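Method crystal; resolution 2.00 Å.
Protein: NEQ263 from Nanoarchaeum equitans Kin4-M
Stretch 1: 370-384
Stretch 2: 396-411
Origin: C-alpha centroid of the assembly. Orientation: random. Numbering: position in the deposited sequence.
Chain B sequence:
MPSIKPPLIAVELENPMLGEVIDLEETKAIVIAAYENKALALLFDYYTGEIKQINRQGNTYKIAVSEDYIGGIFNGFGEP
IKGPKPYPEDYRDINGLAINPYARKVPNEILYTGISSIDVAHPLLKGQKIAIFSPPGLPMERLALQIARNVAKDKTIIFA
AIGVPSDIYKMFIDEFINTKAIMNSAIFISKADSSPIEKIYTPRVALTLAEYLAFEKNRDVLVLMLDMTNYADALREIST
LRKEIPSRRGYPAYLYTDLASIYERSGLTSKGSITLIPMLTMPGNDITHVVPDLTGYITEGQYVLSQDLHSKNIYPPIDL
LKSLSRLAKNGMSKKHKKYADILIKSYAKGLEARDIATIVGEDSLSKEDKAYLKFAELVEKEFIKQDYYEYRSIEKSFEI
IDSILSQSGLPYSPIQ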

# COMPACT_ATOMS: atom_id res chain seq x y z
N LYS B 370 34.64 -22.97 6.16
CA LYS B 370 35.43 -22.62 4.98
C LYS B 370 35.27 -23.69 3.90
O LYS B 370 35.41 -23.42 2.71
N ALA B 371 34.96 -24.91 4.34
CA ALA B 371 34.74 -26.02 3.42
C ALA B 371 33.41 -25.89 2.70
O ALA B 371 33.31 -26.15 1.50
N TYR B 372 32.37 -25.51 3.43
CA TYR B 372 31.05 -25.29 2.85
C TYR B 372 31.06 -24.08 1.92
O TYR B 372 30.40 -24.08 0.88
N LEU B 373 31.82 -23.06 2.30
CA LEU B 373 31.97 -21.85 1.50
C LEU B 373 32.53 -22.17 0.11
O LEU B 373 32.06 -21.65 -0.90
N LYS B 374 33.55 -23.02 0.08
CA LYS B 374 34.17 -23.44 -1.17
C LYS B 374 33.23 -24.33 -1.98
O LYS B 374 33.19 -24.26 -3.20
N PHE B 375 32.48 -25.18 -1.27
CA PHE B 375 31.53 -26.09 -1.90
C PHE B 375 30.50 -25.33 -2.72
O PHE B 375 30.22 -25.67 -3.87
N ALA B 376 29.93 -24.29 -2.11
CA ALA B 376 28.92 -23.47 -2.77
C ALA B 376 29.49 -22.76 -4.00
O ALA B 376 28.80 -22.59 -5.00
N GLU B 377 30.75 -22.34 -3.91
CA GLU B 377 31.42 -21.69 -5.03
C GLU B 377 31.59 -22.67 -6.20
O GLU B 377 31.33 -22.32 -7.35
N LEU B 378 32.01 -23.89 -5.88
CA LEU B 378 32.25 -24.91 -6.90
C LEU B 378 30.96 -25.48 -7.48
O LEU B 378 30.91 -25.86 -8.65
N VAL B 379 29.91 -25.56 -6.66
CA VAL B 379 28.60 -26.00 -7.13
C VAL B 379 28.12 -25.09 -8.26
O VAL B 379 27.65 -25.56 -9.30
N GLU B 380 28.27 -23.78 -8.06
CA GLU B 380 27.83 -22.81 -9.05
C GLU B 380 28.72 -22.83 -10.29
O GLU B 380 28.23 -22.61 -11.40
N LYS B 381 30.01 -23.09 -10.11
CA LYS B 381 30.97 -23.04 -11.22
C LYS B 381 31.05 -24.33 -12.03
O LYS B 381 31.28 -24.29 -13.24
N GLU B 382 30.88 -25.47 -11.38
CA GLU B 382 31.13 -26.76 -12.02
C GLU B 382 29.91 -27.66 -12.12
O GLU B 382 29.85 -28.55 -12.96
N PHE B 383 28.92 -27.44 -11.25
CA PHE B 383 27.73 -28.28 -11.23
C PHE B 383 26.55 -27.61 -11.93
O PHE B 383 25.97 -28.17 -12.86
N ILE B 384 26.20 -26.40 -11.49
CA ILE B 384 25.11 -25.65 -12.10
C ILE B 384 25.47 -25.19 -13.51
O ILE B 384 24.71 -25.40 -14.45
N LYS B 396 27.07 -38.91 -14.36
CA LYS B 396 28.03 -37.83 -14.53
C LYS B 396 27.80 -36.71 -13.51
O LYS B 396 28.74 -36.15 -12.97
N SER B 397 26.53 -36.41 -13.25
CA SER B 397 26.17 -35.40 -12.27
C SER B 397 26.61 -35.79 -10.86
O SER B 397 27.05 -34.95 -10.08
N PHE B 398 26.48 -37.08 -10.54
CA PHE B 398 26.93 -37.60 -9.25
C PHE B 398 28.44 -37.50 -9.12
O PHE B 398 28.96 -37.17 -8.05
N GLU B 399 29.15 -37.80 -10.21
CA GLU B 399 30.61 -37.73 -10.24
C GLU B 399 31.12 -36.32 -9.97
O GLU B 399 32.13 -36.14 -9.28
N ILE B 400 30.43 -35.32 -10.53
CA ILE B 400 30.79 -33.93 -10.30
C ILE B 400 30.65 -33.58 -8.82
O ILE B 400 31.53 -32.94 -8.24
N ILE B 401 29.54 -34.00 -8.21
CA ILE B 401 29.30 -33.78 -6.79
C ILE B 401 30.40 -34.43 -5.95
O ILE B 401 30.92 -33.81 -5.02
N ASP B 402 30.76 -35.67 -6.28
CA ASP B 402 31.85 -36.37 -5.60
C ASP B 402 33.16 -35.59 -5.70
O ASP B 402 33.88 -35.44 -4.72
N SER B 403 33.46 -35.10 -6.90
CA SER B 403 34.69 -34.34 -7.13
C SER B 403 34.73 -33.03 -6.34
O SER B 403 35.76 -32.68 -5.76
N ILE B 404 33.60 -32.32 -6.31
CA ILE B 404 33.49 -31.06 -5.58
C ILE B 404 33.64 -31.28 -4.07
O ILE B 404 34.29 -30.50 -3.38
N LEU B 405 33.03 -32.35 -3.56
CA LEU B 405 33.11 -32.70 -2.15
C LEU B 405 34.56 -32.91 -1.70
O LEU B 405 34.95 -32.50 -0.61
N SER B 406 35.36 -33.53 -2.57
CA SER B 406 36.77 -33.76 -2.29
C SER B 406 37.56 -32.46 -2.32
O SER B 406 38.36 -32.19 -1.42
N GLN B 407 37.35 -31.66 -3.36
CA GLN B 407 38.02 -30.37 -3.50
C GLN B 407 37.72 -29.45 -2.32
O GLN B 407 38.57 -28.65 -1.91
N SER B 408 36.52 -29.58 -1.76
CA SER B 408 36.08 -28.70 -0.69
C SER B 408 36.61 -29.11 0.68
O SER B 408 36.76 -28.28 1.57
N GLY B 409 36.90 -30.40 0.85
CA GLY B 409 37.38 -30.90 2.13
C GLY B 409 36.28 -31.61 2.89
O GLY B 409 36.54 -32.24 3.93
N LEU B 410 35.06 -31.50 2.39
CA LEU B 410 33.92 -32.22 2.95
C LEU B 410 34.04 -33.70 2.61
O LEU B 410 34.76 -34.07 1.69
N PRO B 411 33.35 -34.57 3.38
CA PRO B 411 33.29 -35.99 3.02
C PRO B 411 32.65 -36.20 1.65
O PRO B 411 33.32 -36.70 0.75

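The most unusual feature of this contact is a very short hydrogen bond at its margin: Lys374 NZ donates to Gln407 O at 2.4 Å, well under the usual range for an amine and a carbonyl. It is the only hydrogen bond between the two stretches. Lys374 reaches it with every side-chain torsion near t, so the extended chain runs past the end of the second helix, Lys374 CD lying 3.7 Å from Ser408 CA. Near the C-terminus of a helix, the carbonyls have no following turn to bond with, which leaves such an oxygen available to a lysine.

The backbone frame explains where the side chains can meet. The helix axes approach to 8.8 Å and their N-to-C directions make an angle of 144°, a roughly antiparallel packing. The nearest CA atoms are those of Ala371 and Ser408, 5.1 Å apart; the CA atoms of Leu378 and Ile404 are separated by 6.4 Å. Small residues mark the tighter end: Ala371 CB rests 3.4 Å from Ser408 O, and Ser408 fits among Ala371, Lys374, Phe375 and Leu378 as a knob in a hole. Its hydroxyl, with chi1 m, donates back to its own helix, Ser408 OG to Ile404 O at 2.9 Å. This satisfies a polar group in a buried setting, while Ser408 OG also packs 3.2 Å from Phe375 CA. Phe375 N is 3.4 Å from Ser408 OG, but the angle is too poor for a hydrogen bond.

Ile404 is the central knob from the second helix. Pointing toward the first helix with chi1 m and chi2 t, it sits among Phe375, Leu378, Val379 and Glu382. Ile404 CG2 lies 3.5 Å from both Leu378 CB and Phe375 CD1, whereas Ile404 CD1 reaches 4.0 Å from Phe383 CB. Phe375, chi1 t, also meets Leu405, with Phe375 CE1 to Leu405 CD2 at 3.6 Å.

Phe383 supplies the reciprocal knob. Its CA-to-CB bond points sideways, but chi1 t brings the ring among Ser397, Ile400, Ile401 and Ile404. Phe383 CE1 is 3.6 Å from Ile401 CG1, and Ile400 CG2 approaches the ring edge, 4.1 Å from Phe383 CD1.

Beyond the second helix, Gly409 has a positive phi of 102°, and Leu410 then turns back toward the first helix with chi1 m and chi2 t. Leu410 CD2 lies over one face of the Tyr372 ring, 4.0 Å from its centroid and 12° off the normal, a CH-pi contact; the same methyl is 3.7 Å from Ala371 CB.

Along the more polar margin, Leu378 CD1 packs 3.7 Å from Gln407 CB. Gln407 points toward the first helix, yet its amide makes only a weak bond within its own stretch, Gln407 NE2 to Ser403 OG at 3.5 Å. Glu382 OE1 is also 3.5 Å from Gln407 NE2, a proximity rather than a hydrogen bond.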

# COMPACT_ATOMS: atom_id res chain seq x y z
CB LYS B 370 36.91 -22.45 5.33
CG LYS B 370 37.32 -21.02 5.61
CD LYS B 370 38.80 -20.92 5.93
CE LYS B 370 39.20 -19.49 6.21
NZ LYS B 370 38.32 -18.88 7.24
CB ALA B 371 34.82 -27.33 4.16
CB TYR B 372 30.00 -25.11 3.95
CG TYR B 372 29.63 -26.39 4.64
CD1 TYR B 372 28.87 -27.35 3.99
CD2 TYR B 372 30.03 -26.65 5.94
CE1 TYR B 372 28.52 -28.53 4.61
CE2 TYR B 372 29.69 -27.83 6.58
CZ TYR B 372 28.93 -28.76 5.90
OH TYR B 372 28.58 -29.94 6.52
CB LEU B 373 32.88 -20.85 2.21
CG LEU B 373 33.13 -19.53 1.48
CD1 LEU B 373 31.81 -18.88 1.13
CD2 LEU B 373 33.98 -18.59 2.32
CB LYS B 374 35.48 -24.18 -0.89
CG LYS B 374 36.28 -24.53 -2.13
CD LYS B 374 37.42 -25.47 -1.79
CE LYS B 374 38.40 -25.61 -2.94
NZ LYS B 374 39.50 -26.56 -2.62
CB PHE B 375 30.84 -26.95 -0.84
CG PHE B 375 29.84 -27.92 -1.40
CD1 PHE B 375 30.25 -29.12 -1.96
CD2 PHE B 375 28.48 -27.63 -1.36
CE1 PHE B 375 29.32 -30.02 -2.48
CE2 PHE B 375 27.55 -28.53 -1.88
CZ PHE B 375 27.98 -29.72 -2.43
CB ALA B 376 28.34 -22.47 -1.80
CB GLU B 377 32.79 -21.15 -4.60
CG GLU B 377 33.54 -20.44 -5.72
CD GLU B 377 35.03 -20.29 -5.43
OE1 GLU B 377 35.41 -20.32 -4.25
OE2 GLU B 377 35.81 -20.16 -6.40
CB LEU B 378 33.11 -26.04 -6.33
CG LEU B 378 34.55 -25.71 -5.91
CD1 LEU B 378 35.15 -26.86 -5.13
CD2 LEU B 378 35.39 -25.40 -7.13
CB VAL B 379 27.56 -26.01 -5.98
CG1 VAL B 379 26.15 -25.94 -6.53
CG2 VAL B 379 27.74 -27.24 -5.12
CB GLU B 380 27.79 -21.41 -8.43
CG GLU B 380 26.79 -21.29 -7.27
CD GLU B 380 26.86 -19.95 -6.57
OE1 GLU B 380 27.76 -19.14 -6.88
OE2 GLU B 380 26.00 -19.70 -5.69
CB LYS B 381 32.36 -22.68 -10.69
CG LYS B 381 32.53 -21.22 -10.33
CD LYS B 381 33.87 -20.97 -9.64
CE LYS B 381 34.09 -19.49 -9.40
NZ LYS B 381 35.25 -19.23 -8.50
CB GLU B 382 32.27 -27.49 -11.31
CG GLU B 382 33.54 -26.65 -11.14
CD GLU B 382 34.74 -27.48 -10.72
OE1 GLU B 382 34.57 -28.69 -10.48
OE2 GLU B 382 35.85 -26.92 -10.65
CB PHE B 383 27.37 -28.64 -9.78
CG PHE B 383 26.17 -29.53 -9.66
CD1 PHE B 383 26.27 -30.89 -9.87
CD2 PHE B 383 24.93 -29.00 -9.33
CE1 PHE B 383 25.17 -31.72 -9.76
CE2 PHE B 383 23.82 -29.82 -9.21
CZ PHE B 383 23.94 -31.18 -9.43
CB ILE B 384 24.71 -24.43 -11.23
CG1 ILE B 384 24.24 -24.90 -9.85
CG2 ILE B 384 23.62 -23.63 -11.91
CD1 ILE B 384 23.83 -23.76 -8.94
CB LYS B 396 27.96 -37.27 -15.96
CG LYS B 396 28.89 -36.09 -16.22
CD LYS B 396 30.35 -36.46 -15.95
CE LYS B 396 31.27 -35.26 -16.12
NZ LYS B 396 31.28 -34.73 -17.50
CB SER B 397 24.66 -35.13 -12.31
OG SER B 397 24.28 -34.53 -13.54
CB PHE B 398 26.50 -39.07 -9.09
CG PHE B 398 25.02 -39.26 -8.89
CD1 PHE B 398 24.20 -38.20 -8.52
CD2 PHE B 398 24.45 -40.51 -9.07
CE1 PHE B 398 22.84 -38.39 -8.34
CE2 PHE B 398 23.09 -40.70 -8.90
CZ PHE B 398 22.28 -39.64 -8.53
CB GLU B 399 31.14 -38.21 -11.60
CG GLU B 399 31.00 -39.70 -11.84
CD GLU B 399 31.50 -40.11 -13.21
OE1 GLU B 399 32.23 -39.31 -13.84
OE2 GLU B 399 31.16 -41.22 -13.67
CB ILE B 400 29.92 -32.98 -11.16
CG1 ILE B 400 30.22 -33.19 -12.65
CG2 ILE B 400 30.18 -31.53 -10.79
CD1 ILE B 400 29.35 -32.35 -13.58
CB ILE B 401 27.92 -34.33 -6.36
CG1 ILE B 401 26.80 -33.54 -7.05
CG2 ILE B 401 27.76 -34.24 -4.85
CD1 ILE B 401 25.40 -34.06 -6.73
CB ASP B 402 32.04 -37.78 -6.19
CG ASP B 402 30.90 -38.72 -5.84
OD1 ASP B 402 30.20 -38.47 -4.83
OD2 ASP B 402 30.72 -39.72 -6.56
CB SER B 403 34.84 -34.05 -8.63
OG SER B 403 36.00 -33.28 -8.88
CB ILE B 404 32.15 -30.36 -5.87
CG1 ILE B 404 32.06 -29.98 -7.35
CG2 ILE B 404 31.99 -29.12 -5.02
CD1 ILE B 404 30.71 -29.42 -7.76
CB LEU B 405 32.27 -33.94 -1.85
CG LEU B 405 30.76 -33.72 -1.76
CD1 LEU B 405 30.00 -35.03 -1.64
CD2 LEU B 405 30.44 -32.82 -0.58
CB SER B 406 37.35 -34.76 -3.30
OG SER B 406 36.65 -35.99 -3.24
CB GLN B 407 37.59 -29.66 -4.79
CG GLN B 407 37.98 -30.36 -6.08
CD GLN B 407 37.76 -29.49 -7.31
OE1 GLN B 407 38.27 -28.37 -7.39
NE2 GLN B 407 36.99 -29.99 -8.26
CB SER B 408 34.55 -28.63 -0.65
OG SER B 408 34.05 -28.09 -1.86
CB LEU B 410 32.61 -31.65 2.40
CG LEU B 410 32.30 -30.18 2.70
CD1 LEU B 410 30.97 -29.75 2.08
CD2 LEU B 410 32.27 -29.96 4.20
CB PRO B 411 32.38 -36.57 4.10
CG PRO B 411 32.58 -35.69 5.27
CD PRO B 411 32.78 -34.31 4.71